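Local coordinates for ribosome-inactivating protein 3 (Zea mays, PDB 2PQI) that belongs to the ribosome-inactivating protein family, here as a single chain that combines a mixed beta sheet with a set of helices, at residues A[110-114]-A[153-158]; A[191-195]-A[219-223]. All coordinates share one frame; numbering follows the deposited sequence.

Contact 1 (A[110-114]-A[153-158]); sequences YQDLI and LVKLVV
The hydroxyl of Tyr-110 is held by a hydrogen bond and flanked by two valine methyls. The bond is to OE2 of Glu-162, farther along the helix that carries 153-158. Two methyl groups lie against the same oxygen: OH of Tyr-110 is 3.5 Å from CG2 of Val-158 and 3.6 Å from CG1 of Val-157. These methyls lie on opposite sides of the ring plane, so the outer end of the phenol sits in a fork between the two valines. The bond from CA to CB of Tyr-110 runs past 153-158 rather than at it. CG lies anti to the carbonyl carbon (chi1 -71°), and from there the ring reaches across. Its edge meets Val-154, whose CG2 sits near the ring plane, 4.0 Å from CE1 of Tyr-110.

The contact sets a short helical turn, 110-114, against the long helix 149-165 in the helical part of the ribosome-inactivating protein fold. The two short axes run largely antiparallel, at 141°, and come within 10.4 Å. Helix 126-137 packs on Leu-153 and Leu-156, and strand 74-79 on Leu-153 and Val-157.

Val-154 points toward the short turn and fits among three of its side chains. Its CG2 also lies 3.9 Å from CG2 of Ile-114 and 4.0 Å from CD1 of Leu-113. Ile-114 has CG1 between its backbone N and carbonyl carbon (chi1 56°), which leaves CG2 as the branch that meets the valine. The two side chains cross at about a right angle. Leu-113 instead slides past Val-154 in the opposite direction. Its two branches part beyond that: CD1 of Leu-113 is 4.4 Å from CG2 of Val-157, and its CD2 is 4.3 Å from CB of Leu-153.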
loop_
_atom_site.group_PDB
_atom_site.type_symbol
_atom_site.label_atom_id
_atom_site.label_comp_id
_atom_site.label_asym_id
_atom_site.label_seq_id
_atom_site.Cartn_x
_atom_site.Cartn_y
_atom_site.Cartn_z
ATOM N N TYR A 110 -6.520 7.630 -3.942
ATOM C CA TYR A 110 -6.421 7.563 -5.396
ATOM C C TYR A 110 -7.200 8.697 -6.054
ATOM O O TYR A 110 -6.997 9.003 -7.229
ATOM C CB TYR A 110 -6.927 6.213 -5.906
ATOM C CG TYR A 110 -6.013 5.053 -5.579
ATOM C CD1 TYR A 110 -4.643 5.141 -5.793
ATOM C CD2 TYR A 110 -6.519 3.872 -5.054
ATOM C CE1 TYR A 110 -3.805 4.084 -5.496
ATOM C CE2 TYR A 110 -5.688 2.810 -4.754
ATOM C CZ TYR A 110 -4.332 2.921 -4.976
ATOM O OH TYR A 110 -3.500 1.865 -4.678
ATOM N N GLN A 111 -8.092 9.318 -5.288
ATOM C CA GLN A 111 -8.619 10.639 -5.637
ATOM C C GLN A 111 -7.512 11.699 -5.742
ATOM O O GLN A 111 -7.232 12.223 -6.820
ATOM C CB GLN A 111 -9.677 11.071 -4.634
ATOM N N ASP A 112 -6.897 11.999 -4.603
ATOM C CA ASP A 112 -5.929 13.074 -4.443
ATOM C C ASP A 112 -4.611 12.889 -5.181
ATOM O O ASP A 112 -3.917 13.860 -5.474
ATOM C CB ASP A 112 -5.627 13.272 -2.949
ATOM C CG ASP A 112 -6.867 13.118 -2.071
ATOM O OD1 ASP A 112 -7.873 13.804 -2.327
ATOM O OD2 ASP A 112 -6.833 12.310 -1.117
ATOM N N LEU A 113 -4.261 11.649 -5.491
ATOM C CA LEU A 113 -2.992 11.396 -6.144
ATOM C C LEU A 113 -3.036 11.358 -7.658
ATOM O O LEU A 113 -2.079 11.770 -8.318
ATOM C CB LEU A 113 -2.396 10.088 -5.622
ATOM C CG LEU A 113 -2.057 10.055 -4.123
ATOM C CD1 LEU A 113 -1.654 8.640 -3.732
ATOM C CD2 LEU A 113 -0.930 11.053 -3.812
ATOM N N ILE A 114 -4.145 10.889 -8.216
ATOM C CA ILE A 114 -4.230 10.782 -9.660
ATOM C C ILE A 114 -5.580 11.177 -10.257
ATOM O O ILE A 114 -5.838 10.974 -11.446
ATOM C CB ILE A 114 -3.865 9.341 -10.078
ATOM C CG1 ILE A 114 -4.770 8.345 -9.344
ATOM C CG2 ILE A 114 -2.384 9.074 -9.760
ATOM C CD1 ILE A 114 -4.455 6.910 -9.627
ATOM N N LEU A 153 4.496 9.139 -5.213
ATOM C CA LEU A 153 3.830 8.574 -4.054
ATOM C C LEU A 153 2.823 7.502 -4.402
ATOM O O LEU A 153 2.662 6.527 -3.679
ATOM C CB LEU A 153 3.159 9.689 -3.251
ATOM C CG LEU A 153 4.134 10.478 -2.369
ATOM C CD1 LEU A 153 3.491 11.764 -1.912
ATOM C CD2 LEU A 153 4.551 9.619 -1.177
ATOM N N VAL A 154 2.143 7.666 -5.519
ATOM C CA VAL A 154 1.138 6.703 -5.918
ATOM C C VAL A 154 1.751 5.365 -6.359
ATOM O O VAL A 154 1.119 4.313 -6.241
ATOM C CB VAL A 154 0.256 7.295 -7.052
ATOM C CG1 VAL A 154 1.015 7.263 -8.379
ATOM C CG2 VAL A 154 -1.088 6.546 -7.122
ATOM N N LYS A 155 2.986 5.419 -6.861
ATOM C CA LYS A 155 3.700 4.233 -7.330
ATOM C C LYS A 155 4.126 3.391 -6.139
ATOM O O LYS A 155 4.074 2.155 -6.171
ATOM C CB LYS A 155 4.959 4.642 -8.100
ATOM C CG LYS A 155 4.748 5.351 -9.434
ATOM C CD LYS A 155 6.052 6.026 -9.848
ATOM C CE LYS A 155 5.951 6.785 -11.170
ATOM N NZ LYS A 155 5.746 5.915 -12.361
ATOM N N LEU A 156 4.578 4.073 -5.096
ATOM C CA LEU A 156 5.023 3.404 -3.888
ATOM C C LEU A 156 3.818 2.819 -3.175
ATOM O O LEU A 156 3.866 1.701 -2.647
ATOM C CB LEU A 156 5.734 4.400 -2.983
ATOM C CG LEU A 156 7.041 4.930 -3.566
ATOM C CD1 LEU A 156 7.706 5.846 -2.578
ATOM C CD2 LEU A 156 7.964 3.762 -3.888
ATOM N N VAL A 157 2.740 3.598 -3.179
ATOM C CA VAL A 157 1.476 3.217 -2.562
ATOM C C VAL A 157 0.975 1.880 -3.130
ATOM O O VAL A 157 0.602 0.966 -2.387
ATOM C CB VAL A 157 0.435 4.337 -2.801
ATOM C CG1 VAL A 157 -0.968 3.766 -2.914
ATOM C CG2 VAL A 157 0.529 5.355 -1.678
ATOM N N VAL A 158 0.995 1.771 -4.453
ATOM C CA VAL A 158 0.536 0.565 -5.127
ATOM C C VAL A 158 1.499 -0.630 -5.023
ATOM O O VAL A 158 1.068 -1.779 -4.842
ATOM C CB VAL A 158 0.268 0.858 -6.601
ATOM C CG1 VAL A 158 -0.293 -0.379 -7.280
ATOM C CG2 VAL A 158 -0.679 2.049 -6.709
#

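Contact 2 (A[191-195]-A[219-223]); sequences KQVQK and KLGIK
Leu-220 lays its two methyls over the aliphatic parts of Lys-191 and Lys-195, at the end of helix 187-193 and just after it. It lies just after helix 215-218, where a Schellman motif with Gly-221 at positive phi ends the helix. CD1 of Leu-220 comes 3.4 Å from CG of Lys-195 and 3.6 Å from its CB, a close aliphatic overlap. Lys-195 is the N-cap residue of helix 196-208. The other methyl, CD2 of Leu-220, lies 3.8 Å from CB of Lys-191.

Gln-192 makes the polar link. The bond from CA to CB of Gln-192 does not aim at the other segment, but the chain runs extended beyond CG (chi2 -178°) and carries the amide across. NE2 of Gln-192 donates to O of Leu-220 at 3.0 Å. The bond is bent, with an N-H...O angle of 137°, and the donor stands 40° above the carbonyl plane. Ile-222 comes from the opposite direction to Gln-192. Helix 225-231 packs on both side chains through Ile-231. The amide nitrogen NE2 of Gln-192 also rests 3.4 Å from CG1 of Ile-222.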
loop_
_atom_site.group_PDB
_atom_site.type_symbol
_atom_site.label_atom_id
_atom_site.label_comp_id
_atom_site.label_asym_id
_atom_site.label_seq_id
_atom_site.Cartn_x
_atom_site.Cartn_y
_atom_site.Cartn_z
ATOM N N LYS A 191 -9.677 -2.133 -10.522
ATOM C CA LYS A 191 -10.983 -1.918 -9.922
ATOM C C LYS A 191 -11.102 -2.704 -8.635
ATOM O O LYS A 191 -11.723 -2.248 -7.676
ATOM C CB LYS A 191 -12.102 -2.297 -10.889
ATOM C CG LYS A 191 -12.555 -1.112 -11.722
ATOM C CD LYS A 191 -12.272 -1.325 -13.185
ATOM C CE LYS A 191 -13.562 -1.604 -13.917
ATOM N NZ LYS A 191 -14.481 -2.407 -13.061
ATOM N N GLN A 192 -10.494 -3.884 -8.615
ATOM C CA GLN A 192 -10.530 -4.705 -7.426
ATOM C C GLN A 192 -9.708 -4.002 -6.359
ATOM O O GLN A 192 -10.182 -3.809 -5.243
ATOM C CB GLN A 192 -9.982 -6.097 -7.736
ATOM C CG GLN A 192 -10.783 -6.801 -8.825
ATOM C CD GLN A 192 -10.285 -8.185 -9.098
ATOM O OE1 GLN A 192 -9.085 -8.424 -9.119
ATOM N NE2 GLN A 192 -11.203 -9.112 -9.316
ATOM N N VAL A 193 -8.488 -3.597 -6.709
ATOM C CA VAL A 193 -7.616 -2.878 -5.779
ATOM C C VAL A 193 -8.303 -1.654 -5.124
ATOM O O VAL A 193 -8.205 -1.454 -3.917
ATOM C CB VAL A 193 -6.328 -2.403 -6.488
ATOM C CG1 VAL A 193 -5.547 -1.458 -5.588
ATOM C CG2 VAL A 193 -5.482 -3.593 -6.851
ATOM N N GLN A 194 -8.988 -0.831 -5.911
ATOM C CA GLN A 194 -9.676 0.327 -5.340
ATOM C C GLN A 194 -10.881 -0.097 -4.482
ATOM O O GLN A 194 -11.539 0.739 -3.863
ATOM C CB GLN A 194 -10.145 1.275 -6.458
ATOM C CG GLN A 194 -9.034 2.135 -7.079
ATOM C CD GLN A 194 -9.562 3.121 -8.102
ATOM O OE1 GLN A 194 -9.983 2.738 -9.191
ATOM N NE2 GLN A 194 -9.552 4.404 -7.748
ATOM N N LYS A 195 -11.151 -1.401 -4.438
ATOM C CA LYS A 195 -12.276 -1.956 -3.689
ATOM C C LYS A 195 -11.870 -2.796 -2.484
ATOM O O LYS A 195 -12.700 -3.472 -1.883
ATOM C CB LYS A 195 -13.118 -2.836 -4.611
ATOM C CG LYS A 195 -14.065 -2.087 -5.510
ATOM C CD LYS A 195 -15.163 -1.452 -4.691
ATOM C CE LYS A 195 -16.015 -0.559 -5.550
ATOM N NZ LYS A 195 -15.136 0.292 -6.385
ATOM N N LYS A 219 -19.717 -8.181 -9.892
ATOM C CA LYS A 219 -19.370 -7.075 -10.772
ATOM C C LYS A 219 -17.883 -6.798 -10.910
ATOM O O LYS A 219 -17.457 -6.182 -11.887
ATOM C CB LYS A 219 -20.095 -5.812 -10.323
ATOM C CG LYS A 219 -21.508 -5.754 -10.856
ATOM C CD LYS A 219 -21.534 -5.557 -12.359
ATOM C CE LYS A 219 -22.954 -5.544 -12.897
ATOM N NZ LYS A 219 -22.940 -5.283 -14.359
ATOM N N LEU A 220 -17.092 -7.250 -9.942
ATOM C CA LEU A 220 -15.650 -7.042 -9.997
ATOM C C LEU A 220 -14.936 -8.256 -10.575
ATOM O O LEU A 220 -13.715 -8.244 -10.737
ATOM C CB LEU A 220 -15.092 -6.736 -8.606
ATOM C CG LEU A 220 -15.367 -5.332 -8.043
ATOM C CD1 LEU A 220 -14.862 -5.240 -6.610
ATOM C CD2 LEU A 220 -14.690 -4.285 -8.914
ATOM N N GLY A 221 -15.702 -9.298 -10.886
ATOM C CA GLY A 221 -15.117 -10.504 -11.437
ATOM C C GLY A 221 -14.692 -11.485 -10.364
ATOM O O GLY A 221 -13.874 -12.370 -10.613
ATOM N N ILE A 222 -15.251 -11.325 -9.167
ATOM C CA ILE A 222 -14.945 -12.189 -8.030
ATOM C C ILE A 222 -16.200 -13.022 -7.737
ATOM O O ILE A 222 -17.136 -12.550 -7.079
ATOM C CB ILE A 222 -14.582 -11.336 -6.788
ATOM C CG1 ILE A 222 -13.645 -10.188 -7.199
ATOM C CG2 ILE A 222 -13.905 -12.210 -5.737
ATOM C CD1 ILE A 222 -13.215 -9.299 -6.062
ATOM N N LYS A 223 -16.212 -14.266 -8.217
ATOM C CA LYS A 223 -17.369 -15.140 -8.054
ATOM C C LYS A 223 -17.820 -15.469 -6.645
ATOM O O LYS A 223 -19.009 -15.332 -6.314
ATOM C CB LYS A 223 -17.160 -16.445 -8.820
ATOM C CG LYS A 223 -17.761 -16.445 -10.225
ATOM C CD LYS A 223 -16.867 -15.775 -11.282
ATOM C CE LYS A 223 -16.753 -14.265 -11.109
ATOM N NZ LYS A 223 -18.066 -13.578 -11.232
#

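From the N terminus, the chain first builds the whole mixed sheet and then enters helix 110-114. Contact 1 closes a loop of 38 residues that contains helix 126-137 and ties the short helix to helix 149-165. The chain runs on through helices 167-175 and 187-193. Contact 2 then closes a loop of 23 residues, which takes in helices 196-208 and 215-218. The two loops follow in series; they neither nest nor cross. The centres of the two contacts are about 18 Å apart, yet the contacts touch: CD2 of Tyr-110 packs 3.7 Å from CG of Gln-194. Contact 2 ties the end of helix 187-193 to the loop between helices 215-218 and 225-231.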